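Local coordinates for uncharacterized protein (Bacteroides caccae, PDB 4L7A) that is of unknown function but, as a member of a putative zinc-binding metallo-peptidase family, probably hydrolyses peptide bonds with the help of a zinc ion, at residues A[21-24]-A[25-28]; A[66-69]-A[70-74]; A[147-150]-A[151-154]; A[214-217]-A[218-222]. All coordinates share one frame; numbering follows the deposited sequence. Where two conformers were deposited one is given.

Contact 1. Residues A[21-24]-A[25-28]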
loop_
_atom_site.group_PDB
_atom_site.type_symbol
_atom_site.label_atom_id
_atom_site.label_comp_id
_atom_site.label_asym_id
_atom_site.label_seq_id
_atom_site.Cartn_x
_atom_site.Cartn_y
_atom_site.Cartn_z
ATOM N N SER A 21 -15.910 2.855 -22.118
ATOM C CA SER A 21 -15.316 1.769 -22.896
ATOM C C SER A 21 -13.840 2.075 -23.154
ATOM O O SER A 21 -13.035 1.165 -23.202
ATOM C CB SER A 21 -16.027 1.549 -24.254
ATOM O OG SER A 21 -17.362 1.212 -23.996
ATOM N N GLU A 22 -13.488 3.349 -23.329
ATOM C CA GLU A 22 -12.057 3.723 -23.519
ATOM C C GLU A 22 -11.243 3.413 -22.249
ATOM O O GLU A 22 -10.140 2.897 -22.331
ATOM C CB GLU A 22 -11.910 5.212 -23.922
ATOM C CG GLU A 22 -10.477 5.677 -24.320
ATOM C CD GLU A 22 -10.334 7.214 -24.487
ATOM O OE1 GLU A 22 -11.366 7.935 -24.463
ATOM O OE2 GLU A 22 -9.184 7.714 -24.638
ATOM N N PHE A 23 -11.795 3.719 -21.087
ATOM C CA PHE A 23 -11.158 3.360 -19.818
ATOM C C PHE A 23 -11.066 1.823 -19.652
ATOM O O PHE A 23 -10.042 1.317 -19.219
ATOM C CB PHE A 23 -11.873 4.038 -18.647
ATOM C CG PHE A 23 -11.130 4.001 -17.332
ATOM C CD1 PHE A 23 -9.746 3.952 -17.256
ATOM C CD2 PHE A 23 -11.842 4.057 -16.147
ATOM C CE1 PHE A 23 -9.110 3.941 -16.009
ATOM C CE2 PHE A 23 -11.201 4.038 -14.903
ATOM C CZ PHE A 23 -9.837 3.965 -14.849
ATOM N N ASP A 24 -12.116 1.092 -20.015
ATOM C CA ASP A 24 -12.065 -0.372 -19.916
ATOM C C ASP A 24 -10.927 -0.878 -20.747
ATOM O O ASP A 24 -10.164 -1.715 -20.319
ATOM C CB ASP A 24 -13.349 -1.049 -20.358
ATOM C CG ASP A 24 -14.528 -0.710 -19.474
ATOM O OD1 ASP A 24 -14.351 -0.225 -18.338
ATOM O OD2 ASP A 24 -15.666 -0.905 -19.944
ATOM N N ARG A 25 -10.799 -0.331 -21.938
ATOM C CA ARG A 25 -9.714 -0.724 -22.852
ATOM C C ARG A 25 -8.366 -0.428 -22.183
ATOM O O ARG A 25 -7.492 -1.272 -22.159
ATOM C CB ARG A 25 -9.843 -0.030 -24.240
ATOM C CG ARG A 25 -9.540 -0.939 -25.453
ATOM C CD ARG A 25 -9.556 -0.196 -26.840
ATOM N NE ARG A 25 -8.269 0.443 -27.171
ATOM C CZ ARG A 25 -8.042 1.758 -27.213
ATOM N NH1 ARG A 25 -9.009 2.626 -26.979
ATOM N NH2 ARG A 25 -6.849 2.203 -27.523
ATOM N N TRP A 26 -8.216 0.770 -21.616
ATOM C CA TRP A 26 -6.969 1.152 -20.961
ATOM C C TRP A 26 -6.654 0.213 -19.785
ATOM O O TRP A 26 -5.495 -0.132 -19.562
ATOM C CB TRP A 26 -7.067 2.599 -20.535
ATOM C CG TRP A 26 -5.845 3.150 -20.005
ATOM C CD1 TRP A 26 -4.922 3.858 -20.697
ATOM C CD2 TRP A 26 -5.323 3.007 -18.665
ATOM N NE1 TRP A 26 -3.888 4.210 -19.872
ATOM C CE2 TRP A 26 -4.111 3.726 -18.615
ATOM C CE3 TRP A 26 -5.796 2.397 -17.497
ATOM C CZ2 TRP A 26 -3.339 3.838 -17.460
ATOM C CZ3 TRP A 26 -5.036 2.518 -16.321
ATOM C CH2 TRP A 26 -3.821 3.233 -16.319
ATOM N N LEU A 27 -7.678 -0.192 -19.035
ATOM C CA LEU A 27 -7.473 -1.078 -17.882
ATOM C C LEU A 27 -7.062 -2.480 -18.375
ATOM O O LEU A 27 -6.176 -3.141 -17.780
ATOM C CB LEU A 27 -8.710 -1.162 -17.012
ATOM C CG LEU A 27 -9.005 0.157 -16.303
ATOM C CD1 LEU A 27 -10.408 0.127 -15.737
ATOM C CD2 LEU A 27 -8.006 0.413 -15.185
ATOM N N LEU A 28 -7.691 -2.949 -19.438
ATOM C CA LEU A 28 -7.280 -4.238 -19.997
ATOM C C LEU A 28 -5.773 -4.223 -20.284
ATOM O O LEU A 28 -5.046 -5.129 -19.910
ATOM C CB LEU A 28 -8.056 -4.514 -21.263
ATOM C CG LEU A 28 -7.727 -5.781 -22.062
ATOM C CD1 LEU A 28 -7.900 -7.023 -21.207
ATOM C CD2 LEU A 28 -8.638 -5.898 -23.312
#
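Phe23 and Leu27, one turn apart on helix 17-35, form an i to i+4 aromatic-aliphatic pair on its inward side. Leu27 CD1 makes a CH-pi contact with the Phe23 ring, standing 3.9 Å from the ring centroid and only 6° off the normal. The second methyl, CD2, drapes over the rim of the same ring, 3.8 Å from Phe23 CE1. With its CG anti to the backbone N (chi1 -167°), Phe23 sets the ring beside the following turn, where Leu27 lies over its face. Trp26 meets the ring at its edge, where CE3 comes 3.9 Å from Phe23 CE1, while Leu27 CD2 lies at the edge of the indole, in its plane. Cut back to an alanine, this position is likely to leave the Leu27 methyls and the Trp26 edge without their shared surface and open a gap toward helix 59-81.

Further out, Val63 and Ala66 of that helix pack against Phe23, and Tyr41 meets its ring with the planes inclined at about 45°. Asp24, on another side of the helix, salt-bridges Arg42 through OD2 and hydrogen-bonds the Tyr41 hydroxyl through OD1. The backbone runs in step with the pairing: Leu27 N donates to Phe23 O at 2.8 Å, and Leu27 CG rests 3.3 Å from that same Phe23 O.

Contact 2. Residues A[66-69]-A[70-74]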
loop_
_atom_site.group_PDB
_atom_site.type_symbol
_atom_site.label_atom_id
_atom_site.label_comp_id
_atom_site.label_asym_id
_atom_site.label_seq_id
_atom_site.Cartn_x
_atom_site.Cartn_y
_atom_site.Cartn_z
ATOM N N ALA A 66 -6.297 5.254 -11.058
ATOM C CA ALA A 66 -5.733 4.108 -11.741
ATOM C C ALA A 66 -4.350 4.420 -12.255
ATOM O O ALA A 66 -3.479 3.560 -12.229
ATOM C CB ALA A 66 -6.598 3.685 -12.869
ATOM N N LYS A 67 -4.116 5.628 -12.697
ATOM C CA LYS A 67 -2.786 5.989 -13.221
ATOM C C LYS A 67 -1.770 6.263 -12.096
ATOM O O LYS A 67 -0.568 5.965 -12.243
ATOM C CB LYS A 67 -2.851 7.223 -14.124
ATOM C CG LYS A 67 -3.633 7.022 -15.403
ATOM C CD LYS A 67 -3.348 8.117 -16.403
ATOM C CE LYS A 67 -3.994 7.801 -17.789
ATOM N NZ LYS A 67 -3.713 8.921 -18.695
ATOM N N ILE A 68 -2.234 6.856 -11.000
ATOM C CA ILE A 68 -1.361 7.129 -9.859
ATOM C C ILE A 68 -0.899 5.812 -9.208
ATOM O O ILE A 68 0.299 5.637 -8.866
ATOM C CB ILE A 68 -2.056 8.060 -8.892
ATOM C CG1 ILE A 68 -2.186 9.432 -9.587
ATOM C CG2 ILE A 68 -1.276 8.204 -7.614
ATOM C CD1 ILE A 68 -2.968 10.477 -8.789
ATOM N N VAL A 69 -1.847 4.911 -9.013
ATOM C CA VAL A 69 -1.571 3.591 -8.402
ATOM C C VAL A 69 -0.557 2.782 -9.229
ATOM O O VAL A 69 0.355 2.144 -8.684
ATOM C CB VAL A 69 -2.870 2.830 -8.220
ATOM C CG1 VAL A 69 -2.649 1.404 -7.812
ATOM C CG2 VAL A 69 -3.706 3.505 -7.123
ATOM N N LYS A 70 -0.679 2.848 -10.550
ATOM C CA LYS A 70 0.216 2.120 -11.417
ATOM C C LYS A 70 1.574 2.751 -11.401
ATOM O O LYS A 70 2.589 2.058 -11.273
ATOM C CB LYS A 70 -0.320 2.091 -12.836
ATOM C CG LYS A 70 0.603 1.405 -13.858
ATOM C CD LYS A 70 -0.099 1.266 -15.216
ATOM C CE LYS A 70 0.881 1.416 -16.394
ATOM N NZ LYS A 70 1.869 0.280 -16.407
ATOM N N HIS A 71 1.610 4.067 -11.457
ATOM C CA HIS A 71 2.903 4.809 -11.452
ATOM C C HIS A 71 3.719 4.672 -10.164
ATOM O O HIS A 71 4.949 4.543 -10.209
ATOM C CB HIS A 71 2.676 6.296 -11.694
ATOM C CG HIS A 71 3.934 7.053 -11.928
ATOM N ND1 HIS A 71 4.677 6.902 -13.086
ATOM C CD2 HIS A 71 4.607 7.931 -11.152
ATOM C CE1 HIS A 71 5.731 7.691 -13.031
ATOM N NE2 HIS A 71 5.716 8.322 -11.867
ATOM N N CYS A 72 3.016 4.661 -9.032
ATOM C CA CYS A 72 3.662 4.738 -7.708
ATOM C C CYS A 72 3.888 3.406 -6.985
ATOM O O CYS A 72 4.695 3.330 -6.032
ATOM C CB CYS A 72 2.858 5.649 -6.823
ATOM S SG CYS A 72 2.814 7.332 -7.439
ATOM N N TRP A 73 3.210 2.370 -7.428
ATOM C CA TRP A 73 3.389 1.017 -6.887
ATOM C C TRP A 73 3.799 0.053 -8.008
ATOM O O TRP A 73 4.959 -0.406 -8.038
ATOM C CB TRP A 73 2.195 0.554 -6.038
ATOM C CG TRP A 73 1.979 -0.905 -6.088
ATOM C CD1 TRP A 73 2.887 -1.895 -5.843
ATOM C CD2 TRP A 73 0.789 -1.538 -6.485
ATOM N NE1 TRP A 73 2.319 -3.126 -6.120
ATOM C CE2 TRP A 73 1.012 -2.911 -6.483
ATOM C CE3 TRP A 73 -0.487 -1.069 -6.798
ATOM C CZ2 TRP A 73 -0.011 -3.833 -6.777
ATOM C CZ3 TRP A 73 -1.484 -2.007 -7.160
ATOM C CH2 TRP A 73 -1.215 -3.352 -7.144
ATOM N N LEU A 74 2.908 -0.189 -8.977
ATOM C CA LEU A 74 3.137 -1.256 -9.941
ATOM C C LEU A 74 4.402 -1.024 -10.759
ATOM O O LEU A 74 5.233 -1.887 -10.817
ATOM C CB LEU A 74 1.960 -1.420 -10.869
ATOM C CG LEU A 74 0.720 -2.072 -10.289
ATOM C CD1 LEU A 74 -0.458 -1.840 -11.211
ATOM C CD2 LEU A 74 0.908 -3.546 -10.103
#
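The indole of Trp73 has Val69 at its edge: CG1 lies in the ring plane, 3.4 Å from Trp73 CE3 and 3.7 Å from Trp73 CZ3, a tight fit. One face of the same indole carries Leu74 CG, 3.6 Å above the Trp73 plane and offset toward the rim. Beyond the two segments, Phe146 stacks with the indole and Tyr77 meets it edge to face. Val69 and Trp73 run side by side, pointing the same way. The valine methyl CG1 is anti to the backbone N (chi1 171°), which turns it to the indole, whereas Trp73 chi1, 149°, departs from the usual staggered value.

These residues sit on helix 59-81 where it widens into a pi-type turn. Val69 O serves two successive amides: Trp73 N at 3.1 Å, approaching from above the carbonyl plane, and Leu74 N at 3.5 Å, a weak i to i+5 bond that is nonetheless straight. The preceding bonds are of the ordinary alpha type, Cys72 N reaching Ile68 O at 2.9 Å. Cys72 SG also settles against that turn, 3.4 Å from Ile68 O and 4.2 Å from the Ile68 CG2 methyl.

Helix 131-153 packs on this side through Met142, against both Val69 and Trp73, and through Phe139, against Cys72. The polar ends turn elsewhere: Lys67 NZ is held by the carbonyls of Asp266, His269 and Ile270, and His71 NE2 by Glu261 OE1.

Contact 3. Residues A[147-150]-A[151-154]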
loop_
_atom_site.group_PDB
_atom_site.type_symbol
_atom_site.label_atom_id
_atom_site.label_comp_id
_atom_site.label_asym_id
_atom_site.label_seq_id
_atom_site.Cartn_x
_atom_site.Cartn_y
_atom_site.Cartn_z
ATOM N N ALA A 147 3.613 -7.164 1.052
ATOM C CA ALA A 147 4.661 -7.790 1.765
ATOM C C ALA A 147 4.209 -9.073 2.400
ATOM O O ALA A 147 4.916 -10.079 2.363
ATOM C CB ALA A 147 5.244 -6.833 2.827
ATOM N N HIS A 148 3.033 -9.067 2.990
ATOM C CA HIS A 148 2.489 -10.259 3.542
ATOM C C HIS A 148 2.333 -11.449 2.535
ATOM O O HIS A 148 2.628 -12.588 2.856
ATOM C CB HIS A 148 1.185 -9.901 4.174
ATOM C CG HIS A 148 0.589 -11.045 4.877
ATOM N ND1 HIS A 148 1.156 -11.577 6.015
ATOM C CD2 HIS A 148 -0.486 -11.820 4.579
ATOM C CE1 HIS A 148 0.446 -12.625 6.403
ATOM N NE2 HIS A 148 -0.555 -12.788 5.552
ATOM N N ILE A 149 1.920 -11.165 1.298
ATOM C CA ILE A 149 1.861 -12.176 0.221
ATOM C C ILE A 149 3.260 -12.684 -0.086
ATOM O O ILE A 149 3.459 -13.886 -0.290
ATOM C CB ILE A 149 1.185 -11.601 -1.046
ATOM C CG1 ILE A 149 -0.312 -11.355 -0.784
ATOM C CG2 ILE A 149 1.324 -12.553 -2.234
ATOM C CD1 ILE A 149 -1.002 -10.497 -1.920
ATOM N N LEU A 150 4.238 -11.781 -0.114
ATOM C CA LEU A 150 5.605 -12.251 -0.317
ATOM C C LEU A 150 5.985 -13.267 0.772
ATOM O O LEU A 150 6.571 -14.360 0.485
ATOM C CB LEU A 150 6.615 -11.104 -0.327
ATOM C CG LEU A 150 6.490 -10.074 -1.443
ATOM C CD1 LEU A 150 7.410 -8.888 -1.210
ATOM C CD2 LEU A 150 6.769 -10.753 -2.830
ATOM N N HIS A 151 5.671 -12.920 2.010
ATOM C CA HIS A 151 5.991 -13.801 3.150
ATOM C C HIS A 151 5.328 -15.149 3.103
ATOM O O HIS A 151 5.950 -16.102 3.488
ATOM C CB HIS A 151 5.695 -13.144 4.459
ATOM C CG HIS A 151 6.377 -11.825 4.597
ATOM N ND1 HIS A 151 5.893 -10.825 5.395
ATOM C CD2 HIS A 151 7.499 -11.337 4.003
ATOM C CE1 HIS A 151 6.680 -9.758 5.281
ATOM N NE2 HIS A 151 7.687 -10.060 4.469
ATOM N N GLN A 152 4.100 -15.213 2.605
ATOM C CA GLN A 152 3.376 -16.475 2.414
ATOM C C GLN A 152 4.034 -17.349 1.367
ATOM O O GLN A 152 4.174 -18.546 1.567
ATOM C CB GLN A 152 1.907 -16.231 2.016
ATOM C CG GLN A 152 1.096 -15.572 3.140
ATOM C CD GLN A 152 -0.422 -15.323 2.826
ATOM O OE1 GLN A 152 -0.795 -14.724 1.803
ATOM N NE2 GLN A 152 -1.285 -15.777 3.734
ATOM N N LYS A 153 4.480 -16.740 0.273
ATOM C CA LYS A 153 5.117 -17.503 -0.788
ATOM C C LYS A 153 6.532 -17.923 -0.447
ATOM O O LYS A 153 6.945 -19.050 -0.763
ATOM C CB LYS A 153 5.136 -16.713 -2.059
ATOM C CG LYS A 153 3.770 -16.533 -2.720
ATOM C CD LYS A 153 4.020 -15.895 -4.045
ATOM C CE LYS A 153 2.858 -16.027 -4.984
ATOM N NZ LYS A 153 1.688 -15.432 -4.392
ATOM N N LYS A 154 7.308 -17.027 0.166
ATOM C CA LYS A 154 8.652 -17.355 0.638
ATOM C C LYS A 154 8.824 -16.880 2.065
ATOM O O LYS A 154 8.975 -15.669 2.330
ATOM C CB LYS A 154 9.719 -16.751 -0.275
ATOM C CG LYS A 154 9.702 -17.301 -1.657
ATOM C CD LYS A 154 10.786 -16.721 -2.501
ATOM C CE LYS A 154 10.497 -17.070 -3.927
ATOM N NZ LYS A 154 11.558 -16.581 -4.760
HETATM O O HOH W 1 3.817 -11.077 7.068
#
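His148 and His151 are joined through one water, which lies 2.9 Å from His148 ND1 and 2.7 Å from His151 ND1, in the plane of each ring. Both ND1 atoms are thus satisfied by the same oxygen. The His151 ring also lies against a carbonyl: Ala147 O stands 3.1 Å above the His151 ring plane, over its centre, while the same oxygen accepts the His151 backbone N-H in the carbonyl plane. That placement follows from chi1 -55°, with CG beside the backbone N, which lays the imidazole back over the preceding turn.

Helix 131-153 here carries the end of an HEFAH sequence, the HExxH signature of zinc peptidases, and His148 is its last histidine, so it is probably a zinc ligand as in relatives. With an alanine here in place of His151, the water would probably lose one of its two anchors and Ala147 O the ring lying over it.

Gln152 crosses the other histidine obliquely: its CG lies over one face of His148, the amide is turned 40° from the ring, and Gln152 NE2 comes 3.6 Å from His148 NE2. Lys153 runs alongside Ile149, NZ bending to 3.6 Å from Ile149 CG2 before reaching Ala88 O. Lys154 is the first residue to leave helical geometry. Lys154 N gives a straight 2.8 Å bond to Leu150 O, its O takes the Tyr239 hydroxyl, and its NZ binds Ser243 O and makes a cation-pi contact with Trp244.

Contact 4. Residues A[214-217]-A[218-222]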
loop_
_atom_site.group_PDB
_atom_site.type_symbol
_atom_site.label_atom_id
_atom_site.label_comp_id
_atom_site.label_asym_id
_atom_site.label_seq_id
_atom_site.Cartn_x
_atom_site.Cartn_y
_atom_site.Cartn_z
ATOM N N TRP A 214 10.714 8.694 9.215
ATOM C CA TRP A 214 11.448 7.501 9.658
ATOM C C TRP A 214 12.385 7.853 10.797
ATOM O O TRP A 214 12.412 7.187 11.826
ATOM C CB TRP A 214 12.215 6.859 8.482
ATOM C CG TRP A 214 12.993 5.635 8.887
ATOM C CD1 TRP A 214 14.294 5.600 9.278
ATOM C CD2 TRP A 214 12.510 4.290 9.011
ATOM N NE1 TRP A 214 14.652 4.307 9.606
ATOM C CE2 TRP A 214 13.581 3.489 9.447
ATOM C CE3 TRP A 214 11.285 3.677 8.764
ATOM C CZ2 TRP A 214 13.464 2.096 9.643
ATOM C CZ3 TRP A 214 11.167 2.288 8.969
ATOM C CH2 TRP A 214 12.237 1.533 9.412
ATOM N N GLU A 215 13.121 8.916 10.622
ATOM C CA GLU A 215 14.017 9.431 11.672
ATOM C C GLU A 215 13.255 9.827 12.914
ATOM O O GLU A 215 13.742 9.644 14.014
ATOM C CB GLU A 215 14.814 10.657 11.172
ATOM C CG GLU A 215 15.953 10.320 10.208
ATOM C CD GLU A 215 16.880 9.180 10.704
ATOM O OE1 GLU A 215 17.272 9.148 11.905
ATOM O OE2 GLU A 215 17.211 8.283 9.888
ATOM N N ASN A 216 12.054 10.360 12.768
ATOM C CA ASN A 216 11.305 10.683 13.954
ATOM C C ASN A 216 11.003 9.396 14.760
ATOM O O ASN A 216 11.046 9.376 16.002
ATOM C CB ASN A 216 10.012 11.399 13.604
ATOM C CG ASN A 216 9.279 11.834 14.837
ATOM O OD1 ASN A 216 9.811 12.590 15.651
ATOM N ND2 ASN A 216 8.078 11.353 15.012
ATOM N N VAL A 217 10.681 8.301 14.054
ATOM C CA VAL A 217 10.448 7.032 14.748
ATOM C C VAL A 217 11.701 6.597 15.480
ATOM O O VAL A 217 11.633 6.182 16.618
ATOM C CB VAL A 217 9.943 5.911 13.783
ATOM C CG1 VAL A 217 9.859 4.576 14.495
ATOM C CG2 VAL A 217 8.560 6.267 13.221
HETATM N N MSE A 218 12.859 6.684 14.814
HETATM C CA MSE A 218 14.132 6.357 15.439
HETATM C C MSE A 218 14.399 7.231 16.661
HETATM O O MSE A 218 14.865 6.746 17.682
HETATM C CB MSE A 218 15.298 6.536 14.447
HETATM C CG MSE A 218 15.202 5.709 13.234
HETATM SE SE MSE A 218 15.109 3.745 13.581
HETATM C CE MSE A 218 17.075 3.441 13.623
ATOM N N THR A 219 14.111 8.525 16.567
ATOM C CA THR A 219 14.237 9.395 17.716
ATOM C C THR A 219 13.363 8.897 18.884
ATOM O O THR A 219 13.838 8.821 19.992
ATOM C CB THR A 219 13.844 10.828 17.354
ATOM O OG1 THR A 219 14.726 11.275 16.353
ATOM C CG2 THR A 219 13.954 11.759 18.520
ATOM N N LEU A 220 12.094 8.579 18.628
ATOM C CA LEU A 220 11.215 8.107 19.699
ATOM C C LEU A 220 11.687 6.753 20.185
ATOM O O LEU A 220 11.478 6.396 21.331
ATOM C CB LEU A 220 9.776 7.990 19.248
ATOM C CG LEU A 220 9.036 9.279 18.945
ATOM C CD1 LEU A 220 7.725 9.038 18.232
ATOM C CD2 LEU A 220 8.799 10.071 20.241
ATOM N N ALA A 221 12.354 6.004 19.335
ATOM C CA ALA A 221 12.889 4.715 19.777
ATOM C C ALA A 221 14.041 4.825 20.786
ATOM O O ALA A 221 14.202 3.936 21.660
ATOM C CB ALA A 221 13.303 3.891 18.583
ATOM N N GLY A 222 14.837 5.902 20.709
ATOM C CA GLY A 222 15.911 6.161 21.734
ATOM C C GLY A 222 16.978 5.056 21.665
ATOM O O GLY A 222 16.974 4.216 20.775
#
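A Met-aromatic contact marks the early turns of helix 211-244: Trp214 meets Met218, modelled as selenomethionine. The selenium, SE, is 4.7 Å from the centroid of the Trp214 five-membered ring and 41° off the normal, an oblique approach. Met218 CG comes nearer to the indole nitrogen, 3.9 Å from Trp214 NE1, and SE lies 4.0 Å from that same NE1. The approach depends on both chains: the indole rises with CG anti to the backbone N (chi1 180°), while the Met218 chain bends at chi2 and chi3 to bring its selenium beside the ring.

Glu215, next to the indole, curls at chi2 so that its carboxylate OE1 lies 4.1 Å from Met218 CB. On the outer side, Asn216 crosses Leu220, the amide ND2 touching the methyl CD1 at 4.0 Å. Thr219 folds its hydroxyl back onto the helix: OG1 lies 3.0 Å from Glu215 O, which already accepts the Thr219 backbone N-H at 2.8 Å.

Met218 also touches Lys226, Ile229 and Asp230, and Trp214 touches Ile229, contacts a straight helix could not make, so the chain bends back between them. Phe206 of helix 195-208 meets the Trp214 ring edge to face, and loop residues Val187, Tyr209 and Ala182 pack on Trp214, Val217 and Leu220 with Ala221 respectively.

All four contacts lie along single helices, one each on 17-35, 59-81, 131-153 and 211-244. Contacts 1 and 2 touch directly, Ala66 and Lys67 receiving the aromatic rings of the first helix. Contact 2 is the buried one, its centre about 11 Å from the chain centre, its side-chain contacts across the turn chiefly apolar and its backbone widened; the others are partly buried, with apolar faces inward and polar or charged residues outward. Contact 3 differs most: a water shared by two imidazoles joins the hydrocarbon packing, consistent with a probable zinc site. Contacts 1 and 4, centres about 44 Å apart on opposite sides of the chain's centre, both rest on an aromatic ring met from the following turn, by leucine methyls or by selenium.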